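Local coordinates for protein probable acetyltransferase (Thermus thermophilus, PDB 3EXN) that probably transfers an acyl group from acetyl-coenzyme A, which it binds, to an acceptor, as a member of the GCN5-related N-acetyltransferase family, at residues T11-L25 / A64-Y76. Residues are numbered along the deposited sequence; the frame is centred on the assembly and turned at random.
Sequences TLDLAPVTPKDAPLL and AFLLFLGQEPVGY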
ATOM      1  N   THR A  11      -8.885 -15.922   1.782  1.00  7.01           N
ATOM      2  CA  THR A  11      -8.670 -14.965   2.869  1.00  6.37           C
ATOM      3  C   THR A  11      -7.223 -14.485   2.787  1.00  6.78           C
ATOM      4  O   THR A  11      -6.302 -15.281   2.735  1.00  4.72           O
ATOM      5  CB  THR A  11      -8.927 -15.604   4.271  1.00  6.71           C
ATOM      6  OG1 THR A  11     -10.315 -16.038   4.358  1.00  8.96           O
ATOM      7  CG2 THR A  11      -8.674 -14.584   5.381  1.00  7.95           C
ATOM      8  N   LEU A  12      -7.047 -13.171   2.796  1.00  7.10           N
ATOM      9  CA  LEU A  12      -5.752 -12.550   2.581  1.00  8.10           C
ATOM     10  C   LEU A  12      -5.240 -12.234   3.963  1.00  8.08           C
ATOM     11  O   LEU A  12      -5.940 -11.546   4.715  1.00 11.10           O
ATOM     12  CB  LEU A  12      -5.959 -11.258   1.741  1.00  7.60           C
ATOM     13  CG  LEU A  12      -4.799 -10.537   1.119  1.00  5.99           C
ATOM     14  CD1 LEU A  12      -4.118 -11.347  -0.009  1.00  4.24           C
ATOM     15  CD2 LEU A  12      -5.315  -9.180   0.684  1.00  3.92           C
ATOM     16  N   ASP A  13      -4.033 -12.691   4.277  1.00  8.34           N
ATOM     17  CA  ASP A  13      -3.373 -12.381   5.555  1.00  8.29           C
ATOM     18  C   ASP A  13      -2.421 -11.183   5.489  1.00  6.95           C
ATOM     19  O   ASP A  13      -1.629 -11.042   4.546  1.00  7.09           O
ATOM     20  CB  ASP A  13      -2.619 -13.580   6.057  1.00  8.69           C
ATOM     21  CG  ASP A  13      -3.538 -14.788   6.291  1.00 10.57           C
ATOM     22  OD1 ASP A  13      -4.705 -14.583   6.722  1.00 12.86           O
ATOM     23  OD2 ASP A  13      -3.087 -15.925   6.048  1.00 13.88           O
ATOM     24  N   LEU A  14      -2.481 -10.349   6.518  1.00  6.06           N
ATOM     25  CA  LEU A  14      -1.662  -9.139   6.560  1.00  5.92           C
ATOM     26  C   LEU A  14      -0.568  -9.420   7.592  1.00  5.85           C
ATOM     27  O   LEU A  14      -0.859  -9.387   8.794  1.00  6.08           O
ATOM     28  CB  LEU A  14      -2.536  -7.943   6.983  1.00  4.68           C
ATOM     29  CG  LEU A  14      -3.275  -7.169   5.881  1.00  5.45           C
ATOM     30  CD1 LEU A  14      -4.260  -8.032   5.075  1.00  3.52           C
ATOM     31  CD2 LEU A  14      -3.990  -6.017   6.471  1.00  7.47           C
ATOM     32  N   ALA A  15       0.632  -9.752   7.082  1.00  5.76           N
ATOM     33  CA  ALA A  15       1.827 -10.092   7.875  1.00  6.36           C
ATOM     34  C   ALA A  15       2.701  -8.834   8.061  1.00  5.67           C
ATOM     35  O   ALA A  15       3.254  -8.311   7.111  1.00  4.04           O
ATOM     36  CB  ALA A  15       2.658 -11.205   7.164  1.00  6.50           C
ATOM     37  N   PRO A  16       2.875  -8.383   9.291  1.00  6.09           N
ATOM     38  CA  PRO A  16       3.812  -7.270   9.479  1.00  6.44           C
ATOM     39  C   PRO A  16       5.189  -7.528   8.899  1.00  6.13           C
ATOM     40  O   PRO A  16       5.752  -8.646   9.066  1.00  5.02           O
ATOM     41  CB  PRO A  16       3.889  -7.133  10.999  1.00  6.93           C
ATOM     42  CG  PRO A  16       2.607  -7.640  11.462  1.00  9.31           C
ATOM     43  CD  PRO A  16       2.332  -8.834  10.582  1.00  7.98           C
ATOM     44  N   VAL A  17       5.712  -6.517   8.181  1.00  5.25           N
ATOM     45  CA  VAL A  17       6.976  -6.623   7.447  1.00  5.76           C
ATOM     46  C   VAL A  17       8.164  -6.311   8.393  1.00  6.27           C
ATOM     47  O   VAL A  17       8.061  -5.460   9.287  1.00  5.58           O
ATOM     48  CB  VAL A  17       6.971  -5.718   6.185  1.00  6.27           C
ATOM     49  CG1 VAL A  17       7.286  -4.275   6.550  1.00  5.47           C
ATOM     50  CG2 VAL A  17       7.926  -6.243   5.082  1.00  7.03           C
ATOM     51  N   THR A  18       9.260  -7.041   8.209  1.00  6.81           N
ATOM     52  CA  THR A  18      10.521  -6.828   8.918  1.00  7.06           C
ATOM     53  C   THR A  18      11.679  -6.874   7.885  1.00  6.18           C
ATOM     54  O   THR A  18      11.493  -7.364   6.786  1.00  4.40           O
ATOM     55  CB  THR A  18      10.722  -7.882  10.059  1.00  6.84           C
ATOM     56  OG1 THR A  18      10.842  -9.183   9.484  1.00  9.86           O
ATOM     57  CG2 THR A  18       9.548  -7.879  11.029  1.00  8.30           C
ATOM     58  N   PRO A  19      12.881  -6.336   8.229  1.00  6.04           N
ATOM     59  CA  PRO A  19      14.017  -6.332   7.297  1.00  5.17           C
ATOM     60  C   PRO A  19      14.387  -7.695   6.727  1.00  5.10           C
ATOM     61  O   PRO A  19      14.711  -7.762   5.551  1.00  2.42           O
ATOM     62  CB  PRO A  19      15.164  -5.745   8.141  1.00  6.22           C
ATOM     63  CG  PRO A  19      14.388  -4.772   9.070  1.00  5.57           C
ATOM     64  CD  PRO A  19      13.203  -5.599   9.460  1.00  6.73           C
ATOM     65  N   LYS A  20      14.224  -8.773   7.501  1.00  4.66           N
ATOM     66  CA  LYS A  20      14.462 -10.118   6.938  1.00  4.91           C
ATOM     67  C   LYS A  20      13.499 -10.501   5.790  1.00  4.32           C
ATOM     68  O   LYS A  20      13.810 -11.380   4.986  1.00  4.19           O
ATOM     69  CB  LYS A  20      14.424 -11.186   8.021  1.00  6.15           C
ATOM     70  CG  LYS A  20      13.056 -11.482   8.556  1.00  8.79           C
ATOM     71  CD  LYS A  20      13.101 -12.597   9.584  1.00 12.99           C
ATOM     72  CE  LYS A  20      11.693 -12.875  10.085  1.00 16.10           C
ATOM     73  NZ  LYS A  20      11.217 -11.799  11.028  1.00 15.06           N
ATOM     74  N   ASP A  21      12.368  -9.806   5.674  1.00  5.79           N
ATOM     75  CA  ASP A  21      11.447 -10.004   4.549  1.00  5.22           C
ATOM     76  C   ASP A  21      11.907  -9.402   3.198  1.00  6.48           C
ATOM     77  O   ASP A  21      11.202  -9.585   2.176  1.00  6.48           O
ATOM     78  CB  ASP A  21      10.026  -9.498   4.914  1.00  6.15           C
ATOM     79  CG  ASP A  21       9.400 -10.239   6.086  1.00  5.25           C
ATOM     80  OD1 ASP A  21       9.587 -11.466   6.213  1.00  5.98           O
ATOM     81  OD2 ASP A  21       8.679  -9.580   6.880  1.00  7.84           O
ATOM     82  N   ALA A  22      13.071  -8.695   3.181  1.00  6.12           N
ATOM     83  CA  ALA A  22      13.534  -7.937   2.010  1.00  6.10           C
ATOM     84  C   ALA A  22      13.514  -8.730   0.705  1.00  6.86           C
ATOM     85  O   ALA A  22      13.012  -8.265  -0.299  1.00  6.30           O
ATOM     86  CB  ALA A  22      14.942  -7.316   2.267  1.00  6.19           C
ATOM     87  N   PRO A  23      14.008  -9.963   0.726  1.00  6.07           N
ATOM     88  CA  PRO A  23      13.958 -10.755  -0.504  1.00  6.47           C
ATOM     89  C   PRO A  23      12.536 -11.035  -1.052  1.00  6.00           C
ATOM     90  O   PRO A  23      12.342 -11.030  -2.275  1.00  6.50           O
ATOM     91  CB  PRO A  23      14.665 -12.046  -0.098  1.00  5.97           C
ATOM     92  CG  PRO A  23      15.554 -11.637   1.050  1.00  6.44           C
ATOM     93  CD  PRO A  23      14.756 -10.636   1.798  1.00  6.50           C
ATOM     94  N   LEU A  24      11.575 -11.249  -0.158  1.00  4.75           N
ATOM     95  CA  LEU A  24      10.178 -11.509  -0.547  1.00  5.10           C
ATOM     96  C   LEU A  24       9.531 -10.227  -1.072  1.00  4.63           C
ATOM     97  O   LEU A  24       8.788 -10.250  -2.057  1.00  4.21           O
ATOM     98  CB  LEU A  24       9.367 -12.027   0.642  1.00  5.56           C
ATOM     99  CG  LEU A  24       9.764 -13.333   1.298  1.00  9.65           C
ATOM    100  CD1 LEU A  24       8.712 -13.693   2.363  1.00 11.12           C
ATOM    101  CD2 LEU A  24       9.858 -14.468   0.276  1.00  8.06           C
ATOM    102  N   LEU A  25       9.779  -9.111  -0.409  1.00  4.73           N
ATOM    103  CA  LEU A  25       9.186  -7.855  -0.880  1.00  5.33           C
ATOM    104  C   LEU A  25       9.816  -7.437  -2.204  1.00  5.46           C
ATOM    105  O   LEU A  25       9.124  -6.957  -3.140  1.00  5.36           O
ATOM    106  CB  LEU A  25       9.347  -6.759   0.167  1.00  5.47           C
ATOM    107  CG  LEU A  25       8.753  -5.404  -0.242  1.00  5.97           C
ATOM    108  CD1 LEU A  25       7.242  -5.553  -0.596  1.00  4.59           C
ATOM    109  CD2 LEU A  25       8.919  -4.374   0.884  1.00  5.50           C
ATOM    110  N   ALA A  64       3.142  -1.417   8.050  1.00  4.09           N
ATOM    111  CA  ALA A  64       3.435  -1.993   6.747  1.00  4.14           C
ATOM    112  C   ALA A  64       3.361  -3.511   6.806  1.00  4.30           C
ATOM    113  O   ALA A  64       3.800  -4.118   7.809  1.00  3.87           O
ATOM    114  CB  ALA A  64       4.845  -1.523   6.222  1.00  4.51           C
ATOM    115  N   PHE A  65       2.811  -4.097   5.735  1.00  4.14           N
ATOM    116  CA  PHE A  65       2.484  -5.527   5.687  1.00  3.90           C
ATOM    117  C   PHE A  65       2.821  -6.135   4.352  1.00  4.18           C
ATOM    118  O   PHE A  65       2.500  -5.557   3.292  1.00  4.82           O
ATOM    119  CB  PHE A  65       0.977  -5.725   5.891  1.00  5.18           C
ATOM    120  CG  PHE A  65       0.442  -5.057   7.098  1.00  5.83           C
ATOM    121  CD1 PHE A  65       0.362  -5.739   8.328  1.00  5.59           C
ATOM    122  CD2 PHE A  65       0.027  -3.732   7.016  1.00  2.94           C
ATOM    123  CE1 PHE A  65      -0.147  -5.096   9.466  1.00  6.13           C
ATOM    124  CE2 PHE A  65      -0.474  -3.081   8.147  1.00  5.51           C
ATOM    125  CZ  PHE A  65      -0.531  -3.761   9.380  1.00  4.11           C
ATOM    126  N   LEU A  66       3.423  -7.328   4.371  1.00  3.56           N
ATOM    127  CA  LEU A  66       3.303  -8.216   3.230  1.00  3.92           C
ATOM    128  C   LEU A  66       1.905  -8.877   3.199  1.00  5.01           C
ATOM    129  O   LEU A  66       1.369  -9.258   4.247  1.00  8.36           O
ATOM    130  CB  LEU A  66       4.387  -9.285   3.266  1.00  3.71           C
ATOM    131  CG  LEU A  66       5.672  -8.992   2.518  1.00  5.38           C
ATOM    132  CD1 LEU A  66       6.616 -10.143   2.861  1.00  5.02           C
ATOM    133  CD2 LEU A  66       5.509  -8.876   0.975  1.00  6.82           C
ATOM    134  N   LEU A  67       1.328  -8.995   2.014  1.00  6.00           N
ATOM    135  CA  LEU A  67      -0.017  -9.580   1.799  1.00  5.43           C
ATOM    136  C   LEU A  67       0.133 -10.984   1.295  1.00  6.54           C
ATOM    137  O   LEU A  67       0.824 -11.221   0.302  1.00  6.51           O
ATOM    138  CB  LEU A  67      -0.856  -8.689   0.868  1.00  5.41           C
ATOM    139  CG  LEU A  67      -0.945  -7.207   1.224  1.00  3.80           C
ATOM    140  CD1 LEU A  67      -1.799  -6.446   0.194  1.00  7.84           C
ATOM    141  CD2 LEU A  67      -1.493  -6.983   2.616  1.00  5.13           C
ATOM    142  N   PHE A  68      -0.429 -11.938   2.050  1.00  6.26           N
ATOM    143  CA  PHE A  68      -0.195 -13.352   1.781  1.00  6.20           C
ATOM    144  C   PHE A  68      -1.478 -14.060   1.425  1.00  5.35           C
ATOM    145  O   PHE A  68      -2.497 -13.876   2.064  1.00  5.89           O
ATOM    146  CB  PHE A  68       0.455 -14.076   2.979  1.00  6.49           C
ATOM    147  CG  PHE A  68       1.971 -13.906   3.065  1.00  7.61           C
ATOM    148  CD1 PHE A  68       2.843 -14.712   2.328  1.00  7.93           C
ATOM    149  CD2 PHE A  68       2.514 -12.958   3.927  1.00  9.22           C
ATOM    150  CE1 PHE A  68       4.241 -14.561   2.424  1.00  7.07           C
ATOM    151  CE2 PHE A  68       3.940 -12.808   4.071  1.00  8.55           C
ATOM    152  CZ  PHE A  68       4.794 -13.582   3.305  1.00 10.27           C
ATOM    153  N   LEU A  69      -1.388 -14.920   0.432  1.00  5.55           N
ATOM    154  CA  LEU A  69      -2.422 -15.982   0.253  1.00  5.82           C
ATOM    155  C   LEU A  69      -1.719 -17.293   0.578  1.00  7.13           C
ATOM    156  O   LEU A  69      -0.936 -17.815  -0.232  1.00  6.98           O
ATOM    157  CB  LEU A  69      -2.991 -15.978  -1.161  1.00  6.18           C
ATOM    158  CG  LEU A  69      -3.989 -14.871  -1.529  1.00  6.11           C
ATOM    159  CD1 LEU A  69      -4.357 -14.953  -2.995  1.00  8.66           C
ATOM    160  CD2 LEU A  69      -5.244 -14.860  -0.643  1.00  6.14           C
ATOM    161  N   GLY A  70      -1.989 -17.823   1.766  1.00  7.67           N
ATOM    162  CA  GLY A  70      -1.237 -18.976   2.279  1.00  8.90           C
ATOM    163  C   GLY A  70       0.220 -18.566   2.426  1.00  9.01           C
ATOM    164  O   GLY A  70       0.500 -17.595   3.112  1.00  9.17           O
ATOM    165  N   GLN A  71       1.123 -19.284   1.749  1.00  9.76           N
ATOM    166  CA  GLN A  71       2.569 -18.986   1.756  1.00 11.47           C
ATOM    167  C   GLN A  71       3.052 -18.046   0.660  1.00 10.78           C
ATOM    168  O   GLN A  71       4.249 -17.732   0.586  1.00 10.21           O
ATOM    169  CB  GLN A  71       3.377 -20.287   1.614  1.00 12.65           C
ATOM    170  CG  GLN A  71       3.244 -21.178   2.797  1.00 16.51           C
ATOM    171  CD  GLN A  71       3.714 -20.493   4.056  1.00 21.09           C
ATOM    172  OE1 GLN A  71       2.901 -19.941   4.809  1.00 26.42           O
ATOM    173  NE2 GLN A  71       5.035 -20.497   4.290  1.00 23.54           N
ATOM    174  N   GLU A  72       2.146 -17.610  -0.205  1.00 10.04           N
ATOM    175  CA  GLU A  72       2.553 -16.842  -1.364  1.00 10.01           C
ATOM    176  C   GLU A  72       2.384 -15.360  -1.107  1.00  8.01           C
ATOM    177  O   GLU A  72       1.277 -14.924  -0.804  1.00  7.67           O
ATOM    178  CB  GLU A  72       1.732 -17.268  -2.580  1.00 10.08           C
ATOM    179  CG  GLU A  72       2.306 -16.751  -3.920  1.00 12.40           C
ATOM    180  CD  GLU A  72       3.659 -17.377  -4.313  1.00 15.32           C
ATOM    181  OE1 GLU A  72       4.038 -18.450  -3.780  1.00 16.80           O
ATOM    182  OE2 GLU A  72       4.352 -16.779  -5.171  1.00 17.06           O
ATOM    183  N   PRO A  73       3.485 -14.576  -1.214  1.00  7.40           N
ATOM    184  CA  PRO A  73       3.373 -13.120  -1.075  1.00  7.06           C
ATOM    185  C   PRO A  73       2.794 -12.524  -2.337  1.00  6.62           C
ATOM    186  O   PRO A  73       3.398 -12.684  -3.425  1.00  7.45           O
ATOM    187  CB  PRO A  73       4.812 -12.668  -0.881  1.00  6.95           C
ATOM    188  CG  PRO A  73       5.637 -13.715  -1.476  1.00  9.49           C
ATOM    189  CD  PRO A  73       4.861 -14.996  -1.546  1.00  7.86           C
ATOM    190  N   VAL A  74       1.664 -11.824  -2.205  1.00  6.09           N
ATOM    191  CA  VAL A  74       0.904 -11.347  -3.346  1.00  4.70           C
ATOM    192  C   VAL A  74       0.644  -9.841  -3.306  1.00  4.59           C
ATOM    193  O   VAL A  74      -0.066  -9.309  -4.147  1.00  4.44           O
ATOM    194  CB  VAL A  74      -0.492 -12.080  -3.504  1.00  4.88           C
ATOM    195  CG1 VAL A  74      -0.299 -13.574  -3.672  1.00  6.13           C
ATOM    196  CG2 VAL A  74      -1.415 -11.776  -2.318  1.00  5.58           C
ATOM    197  N   GLY A  75       1.282  -9.146  -2.385  1.00  3.69           N
ATOM    198  CA  GLY A  75       1.165  -7.681  -2.375  1.00  2.97           C
ATOM    199  C   GLY A  75       1.821  -7.075  -1.167  1.00  2.76           C
ATOM    200  O   GLY A  75       2.483  -7.773  -0.372  1.00  2.30           O
ATOM    201  N   TYR A  76       1.593  -5.773  -1.009  1.00  2.80           N
ATOM    202  CA  TYR A  76       2.262  -4.961   0.004  1.00  3.63           C
ATOM    203  C   TYR A  76       1.357  -3.782   0.334  1.00  3.04           C
ATOM    204  O   TYR A  76       0.753  -3.214  -0.568  1.00  4.28           O
ATOM    205  CB  TYR A  76       3.598  -4.462  -0.521  1.00  3.12           C
ATOM    206  CG  TYR A  76       4.365  -3.618   0.450  1.00  3.58           C
ATOM    207  CD1 TYR A  76       4.859  -4.161   1.634  1.00  4.13           C
ATOM    208  CD2 TYR A  76       4.638  -2.265   0.173  1.00  5.04           C
ATOM    209  CE1 TYR A  76       5.597  -3.384   2.550  1.00  4.42           C
ATOM    210  CE2 TYR A  76       5.365  -1.492   1.073  1.00  7.12           C
ATOM    211  CZ  TYR A  76       5.837  -2.058   2.277  1.00  4.64           C
ATOM    212  OH  TYR A  76       6.559  -1.264   3.165  1.00  6.71           O
TER
HETATM  213  O   HOH W   1      -4.043 -17.042   3.773  1.00 11.66           O
HETATM  214  O   HOH W   2      -0.399 -16.794   5.449  1.00 11.89           O
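Leu-25, in the first turn of helix 22-30, lays both of its methyls against Tyr-76. CD2 sits over one face of the ring in a CH-pi contact, 4.1 Å from the centroid, while CD1 comes within 3.5 Å of Tyr-76 CD1. The leucine's CG stands anti to its backbone N (chi1 -180°), which swings the branch onto the tyrosine. Val-17 meets the same ring at its edge through CG1, a methyl that also packs 3.7 Å from Ala-64 CB, and this cluster is the close-packed part of the contact. With an alanine in place of Tyr-76, Leu-25 would probably lose the surface its methyls rest on, and Asp-78 the hydroxyl that it hydrogen-bonds. Leu-66 fills in alongside, its CD1 reaching both Asp-21 CB and Leu-24 CB.

Strand 13-16 runs antiparallel to strand 64-69 as the edge of the mixed GNAT sheet, and the chain then crosses over one face of that sheet as the first helix of the fold. Asp-13 and Phe-68 form a hydrogen-bonded pair, N to O in both directions at 2.9 Å; Ala-15 N adds a bond to Leu-66 O. On the face covered by helix 22-30, the Phe-68 ring takes Ala-15 CB at its edge, and Leu-24 CD1 lies 4.0 Å from Phe-68 CZ. The other face carries Leu-14 and Leu-67 side by side, with Leu-67 also touching Leu-94 and Ile-96 of the acetyl-CoA site.

Against that tight cluster, the Asp-13 side of the type II' turn from Leu-69 to Glu-72 is wet, although Leu-12 CD1 packs on buried Leu-69 and Val-74 beneath it. Here exposed Asp-13 reaches Gly-70 through water: one molecule joins OD2 to Gly-70 N and Thr-11 O, and a second bridges OD2 to Gly-70 O.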